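Local coordinates for glucose 1-dehydrogenase (Haloferax mediterranei, PDB 2B5W), which catalyses the zinc-dependent oxidation of D-glucose and related aldose sugars with NAD(+) or, preferably, NADP(+) as electron acceptor, at residues E132-V136 against H305-E310; F147-P151 against I348-I352. The protein carries 1 engineered substitution. The contacts are given in a common frame with arbitrary orientation. Numbering follows the deposited sequence.

Contact 1: residues E132-V136 against H305-E310; sequences EKYLV and HVEHFE
Residues 132-136 leave a short 3-10 turn, closed by Leu135 N to Glu132 O at 3.1 Å, and enter strand 135-137; residues 305-310 form the first turn of helix 306-318. The two backbones come nearest at Val136 and Val306, whose CA atoms lie 6.7 Å apart, and no hydrogen bond joins them, so the contact rests mainly on side-chain packing. His305 occupies the N-cap: its O accepts from Phe309 N at 3.1 Å, while its N donates to His308 ND1 at 2.9 Å. Val136, chi1 t, points toward the helix, its CG2 3.8 Å from Phe309 CB and 4.1 Å from Val306 CG2, and its CG1 4.1 Å from Glu310 CG. Val306, also t, reaches back with CG2 to 3.6 Å from Lys133 O. Beyond this apolar patch, Tyr134 (m) and His305 (t) meet rim to rim, CE1 to CE1 at 3.8 Å, planes at 62° and centroids 6.0 Å apart, without stacking. Phe309 (m) continues inward onto Val84 and onto Glu150, a residue of the catalytic-zinc and substrate site. Helix 306-318, following the last Rossmann-type strand, thus packs on the GroES-like domain, consistent with the returning chain completing the catalytic domain of a zinc-containing alcohol dehydrogenase.

Contact 2: residues F147-P151 against I348-I352; sequences FLIEP and IKTAI
A 3-10 turn at Phe147 and Leu148, leading into helix 149-164, faces the extended strand 349-353. The nearest CA pairs are Phe147 with Ala351 at 7.5 Å and Leu148 with Lys349 at 9.2 Å; no hydrogen bond crosses. The principal aromatic interaction is CH-pi: Phe147, with chi1 p and chi2 88°, presents a ring face to Ala351 CB, which stands 3.6 Å from the ring centroid and only 4° off its normal. Aliphatic contacts flank it. Lys349 CG lies at the ring edge, 4.2 Å from Phe147 CE1, and 4.1 Å from Leu148 CD2. Lys349 runs t, p, t, t, carrying NZ to 4.3 Å from Pro151 CG. The polar interactions lie beyond the two segments: Lys349 NZ makes a salt bridge to Glu64 and a hydrogen bond to the backbone of Val37. A buried lysine can thus be aliphatic filler along its stem and a charge partner at its tip. Glu64 coordinates the zinc here, and Glu150 is an established residue of the zinc and substrate site, so this packing borders the metal centre and the neighbouring NADP pocket.

Read from the N terminus, the chain illustrates how a two-domain enzyme is closed by crossing rather than nested contacts. Residues 132-136 come first, in the GroES-like domain, and 147-151 follow shortly at the start of helix 149-164. The chain then runs through the parallel Rossmann-type sheet before contact 1 closes its loop at 305-310, and contact 2 closes last at 348-352, after the chain has rejoined, through strand 328-333, the mixed sheet that also holds strand 135-137. The segments therefore alternate. Although their centres are about 17 Å apart, the contacts touch: Phe309 CZ lies 3.8 Å from Glu150 CG, and Phe309 CD2 3.9 Å from Ile149 CG2, placing the start of helix 149-164 between helix 306-318 and strand 349-353.

Contact 1: residues E132-V136 against H305-E310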
loop_
_atom_site.group_PDB
_atom_site.type_symbol
_atom_site.label_atom_id
_atom_site.label_comp_id
_atom_site.label_asym_id
_atom_site.label_seq_id
_atom_site.Cartn_x
_atom_site.Cartn_y
_atom_site.Cartn_z
ATOM N N GLU A 132 30.015 -13.642 -6.405
ATOM C CA GLU A 132 29.453 -13.606 -7.754
ATOM C C GLU A 132 27.939 -13.456 -7.773
ATOM O O GLU A 132 27.378 -12.845 -8.690
ATOM C CB GLU A 132 29.871 -14.797 -8.595
ATOM C CG GLU A 132 29.386 -16.121 -8.050
ATOM C CD GLU A 132 29.746 -17.321 -8.929
ATOM O OE1 GLU A 132 29.739 -17.176 -10.164
ATOM O OE2 GLU A 132 30.053 -18.402 -8.365
ATOM N N LYS A 133 27.251 -13.950 -6.761
ATOM C CA LYS A 133 25.803 -13.867 -6.704
ATOM C C LYS A 133 25.292 -12.434 -6.546
ATOM O O LYS A 133 24.136 -12.174 -6.812
ATOM C CB LYS A 133 25.258 -14.733 -5.568
ATOM C CG LYS A 133 25.619 -14.265 -4.181
ATOM C CD LYS A 133 25.303 -15.352 -3.117
ATOM C CE LYS A 133 23.806 -15.482 -2.895
ATOM N NZ LYS A 133 23.438 -16.534 -1.871
ATOM N N TYR A 134 26.172 -11.533 -6.106
ATOM C CA TYR A 134 25.866 -10.107 -5.941
ATOM C C TYR A 134 26.567 -9.234 -6.977
ATOM O O TYR A 134 26.557 -8.005 -6.835
ATOM C CB TYR A 134 26.219 -9.622 -4.528
ATOM C CG TYR A 134 25.533 -10.422 -3.427
ATOM C CD1 TYR A 134 24.198 -10.743 -3.517
ATOM C CD2 TYR A 134 26.251 -10.919 -2.359
ATOM C CE1 TYR A 134 23.571 -11.490 -2.541
ATOM C CE2 TYR A 134 25.623 -11.664 -1.378
ATOM C CZ TYR A 134 24.287 -11.963 -1.484
ATOM O OH TYR A 134 23.622 -12.749 -0.523
ATOM N N LEU A 135 27.136 -9.846 -8.004
ATOM C CA LEU A 135 27.704 -9.120 -9.138
ATOM C C LEU A 135 26.771 -9.352 -10.305
ATOM O O LEU A 135 26.547 -10.500 -10.707
ATOM C CB LEU A 135 29.123 -9.590 -9.483
ATOM C CG LEU A 135 30.168 -9.170 -8.443
ATOM C CD1 LEU A 135 31.501 -9.829 -8.630
ATOM C CD2 LEU A 135 30.312 -7.630 -8.396
ATOM N N VAL A 136 26.257 -8.266 -10.873
ATOM C CA VAL A 136 25.347 -8.360 -11.994
ATOM C C VAL A 136 26.074 -7.959 -13.264
ATOM O O VAL A 136 26.521 -6.825 -13.414
ATOM C CB VAL A 136 24.118 -7.458 -11.778
ATOM C CG1 VAL A 136 23.159 -7.590 -12.970
ATOM C CG2 VAL A 136 23.441 -7.778 -10.449
ATOM N N HIS A 305 17.371 -5.574 -5.649
ATOM C CA HIS A 305 18.148 -6.788 -5.785
ATOM C C HIS A 305 18.327 -7.183 -7.236
ATOM O O HIS A 305 18.044 -6.408 -8.155
ATOM C CB HIS A 305 17.545 -7.934 -4.951
ATOM C CG HIS A 305 18.570 -8.941 -4.521
ATOM N ND1 HIS A 305 19.760 -8.576 -3.928
ATOM C CD2 HIS A 305 18.603 -10.293 -4.664
ATOM C CE1 HIS A 305 20.466 -9.672 -3.683
ATOM N NE2 HIS A 305 19.788 -10.725 -4.128
ATOM N N VAL A 306 18.940 -8.346 -7.458
ATOM C CA VAL A 306 19.474 -8.715 -8.749
ATOM C C VAL A 306 18.479 -8.515 -9.890
ATOM O O VAL A 306 18.849 -7.956 -10.909
ATOM C CB VAL A 306 20.044 -10.137 -8.737
ATOM C CG1 VAL A 306 20.372 -10.621 -10.142
ATOM C CG2 VAL A 306 21.295 -10.185 -7.856
ATOM N N GLU A 307 17.243 -8.973 -9.747
ATOM C CA GLU A 307 16.281 -8.833 -10.849
ATOM C C GLU A 307 16.048 -7.372 -11.222
ATOM O O GLU A 307 15.750 -7.066 -12.375
ATOM C CB GLU A 307 14.947 -9.458 -10.465
ATOM C CG GLU A 307 14.978 -10.965 -10.354
ATOM C CD GLU A 307 13.611 -11.548 -9.987
ATOM O OE1 GLU A 307 12.577 -10.820 -10.088
ATOM O OE2 GLU A 307 13.577 -12.735 -9.589
ATOM N N HIS A 308 16.139 -6.492 -10.236
ATOM C CA HIS A 308 15.929 -5.063 -10.484
ATOM C C HIS A 308 17.104 -4.454 -11.216
ATOM O O HIS A 308 16.933 -3.552 -12.046
ATOM C CB HIS A 308 15.713 -4.321 -9.163
ATOM C CG HIS A 308 14.630 -4.899 -8.328
ATOM N ND1 HIS A 308 14.834 -5.403 -7.057
ATOM C CD2 HIS A 308 13.326 -5.132 -8.629
ATOM C CE1 HIS A 308 13.687 -5.891 -6.607
ATOM N NE2 HIS A 308 12.757 -5.732 -7.539
ATOM N N PHE A 309 18.309 -4.932 -10.921
ATOM C CA PHE A 309 19.509 -4.497 -11.634
ATOM C C PHE A 309 19.455 -4.990 -13.090
ATOM O O PHE A 309 19.783 -4.257 -14.013
ATOM C CB PHE A 309 20.816 -5.017 -10.974
ATOM C CG PHE A 309 21.208 -4.329 -9.688
ATOM C CD1 PHE A 309 20.432 -4.435 -8.538
ATOM C CD2 PHE A 309 22.381 -3.573 -9.616
ATOM C CE1 PHE A 309 20.754 -3.799 -7.349
ATOM C CE2 PHE A 309 22.752 -2.965 -8.386
ATOM C CZ PHE A 309 21.934 -3.048 -7.267
ATOM N N GLU A 310 18.990 -6.220 -13.322
ATOM C CA GLU A 310 18.809 -6.699 -14.698
ATOM C C GLU A 310 17.774 -5.872 -15.474
ATOM O O GLU A 310 18.012 -5.468 -16.604
ATOM C CB GLU A 310 18.438 -8.194 -14.715
ATOM C CG GLU A 310 19.549 -9.115 -14.258
ATOM C CD GLU A 310 19.091 -10.592 -14.155
ATOM O OE1 GLU A 310 17.941 -10.914 -14.454
ATOM O OE2 GLU A 310 19.915 -11.377 -13.694
#

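Contact 2: residues F147-P151 against I348-I352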
loop_
_atom_site.group_PDB
_atom_site.type_symbol
_atom_site.label_atom_id
_atom_site.label_comp_id
_atom_site.label_asym_id
_atom_site.label_seq_id
_atom_site.Cartn_x
_atom_site.Cartn_y
_atom_site.Cartn_z
ATOM N N PHE A 147 27.351 3.261 -13.356
ATOM C CA PHE A 147 26.987 3.756 -12.046
ATOM C C PHE A 147 25.527 4.174 -11.924
ATOM O O PHE A 147 25.107 4.490 -10.835
ATOM C CB PHE A 147 27.938 4.887 -11.618
ATOM C CG PHE A 147 27.889 6.084 -12.516
ATOM C CD1 PHE A 147 26.972 7.120 -12.296
ATOM C CD2 PHE A 147 28.762 6.205 -13.593
ATOM C CE1 PHE A 147 26.935 8.196 -13.163
ATOM C CE2 PHE A 147 28.705 7.253 -14.429
ATOM C CZ PHE A 147 27.822 8.259 -14.229
ATOM N N LEU A 148 24.788 4.239 -13.034
ATOM C CA LEU A 148 23.382 4.587 -13.002
ATOM C C LEU A 148 22.514 3.349 -12.830
ATOM O O LEU A 148 21.328 3.476 -12.520
ATOM C CB LEU A 148 22.948 5.292 -14.277
ATOM C CG LEU A 148 23.543 6.680 -14.518
ATOM C CD1 LEU A 148 22.991 7.231 -15.811
ATOM C CD2 LEU A 148 23.265 7.583 -13.377
ATOM N N ILE A 149 23.088 2.164 -13.000
ATOM C CA ILE A 149 22.284 0.908 -12.875
ATOM C C ILE A 149 21.754 0.760 -11.439
ATOM O O ILE A 149 20.577 0.441 -11.248
ATOM C CB ILE A 149 23.108 -0.291 -13.316
ATOM C CG1 ILE A 149 23.468 -0.214 -14.786
ATOM C CG2 ILE A 149 22.422 -1.588 -12.948
ATOM C CD1 ILE A 149 22.265 -0.086 -15.704
ATOM N N GLU A 150 22.561 1.013 -10.405
ATOM C CA GLU A 150 22.015 0.919 -9.066
ATOM C C GLU A 150 20.876 1.896 -8.789
ATOM O O GLU A 150 19.820 1.488 -8.312
ATOM C CB GLU A 150 23.137 0.992 -7.985
ATOM C CG GLU A 150 22.674 0.575 -6.585
ATOM C CD GLU A 150 22.044 1.672 -5.779
ATOM O OE1 GLU A 150 22.082 2.846 -6.232
ATOM O OE2 GLU A 150 21.474 1.404 -4.680
ATOM N N PRO A 151 21.000 3.201 -9.062
ATOM C CA PRO A 151 19.857 4.089 -8.871
ATOM C C PRO A 151 18.624 3.691 -9.679
ATOM O O PRO A 151 17.517 3.765 -9.162
ATOM C CB PRO A 151 20.386 5.459 -9.328
ATOM C CG PRO A 151 21.791 5.340 -9.422
ATOM C CD PRO A 151 22.248 3.926 -9.352
ATOM N N ILE A 348 23.822 17.741 -10.641
ATOM C CA ILE A 348 22.689 16.822 -10.599
ATOM C C ILE A 348 23.209 15.432 -10.240
ATOM O O ILE A 348 23.010 14.982 -9.128
ATOM C CB ILE A 348 21.907 16.837 -11.896
ATOM C CG1 ILE A 348 21.369 18.250 -12.147
ATOM C CG2 ILE A 348 20.761 15.805 -11.825
ATOM C CD1 ILE A 348 20.699 18.412 -13.469
ATOM N N LYS A 349 23.855 14.763 -11.177
ATOM C CA LYS A 349 24.493 13.488 -10.910
ATOM C C LYS A 349 25.974 13.521 -11.261
ATOM O O LYS A 349 26.327 13.948 -12.344
ATOM C CB LYS A 349 23.836 12.391 -11.746
ATOM C CG LYS A 349 24.379 11.024 -11.503
ATOM C CD LYS A 349 23.950 10.587 -10.107
ATOM C CE LYS A 349 24.342 9.210 -9.783
ATOM N NZ LYS A 349 23.880 8.952 -8.402
ATOM N N THR A 350 26.797 13.019 -10.352
ATOM C CA THR A 350 28.242 12.954 -10.539
ATOM C C THR A 350 28.740 11.576 -10.269
ATOM O O THR A 350 28.044 10.770 -9.671
ATOM C CB THR A 350 28.972 13.890 -9.597
ATOM O OG1 THR A 350 28.718 13.503 -8.242
ATOM C CG2 THR A 350 28.483 15.347 -9.711
ATOM N N ALA A 351 29.945 11.314 -10.727
ATOM C CA ALA A 351 30.648 10.088 -10.441
ATOM C C ALA A 351 32.135 10.372 -10.385
ATOM O O ALA A 351 32.589 11.384 -10.887
ATOM C CB ALA A 351 30.381 9.035 -11.511
ATOM N N ILE A 352 32.872 9.437 -9.793
ATOM C CA ILE A 352 34.323 9.422 -9.778
ATOM C C ILE A 352 34.819 8.259 -10.614
ATOM O O ILE A 352 34.384 7.132 -10.438
ATOM C CB ILE A 352 34.854 9.283 -8.351
ATOM C CG1 ILE A 352 34.369 10.483 -7.515
ATOM C CG2 ILE A 352 36.394 9.206 -8.359
ATOM C CD1 ILE A 352 34.498 10.302 -6.015
#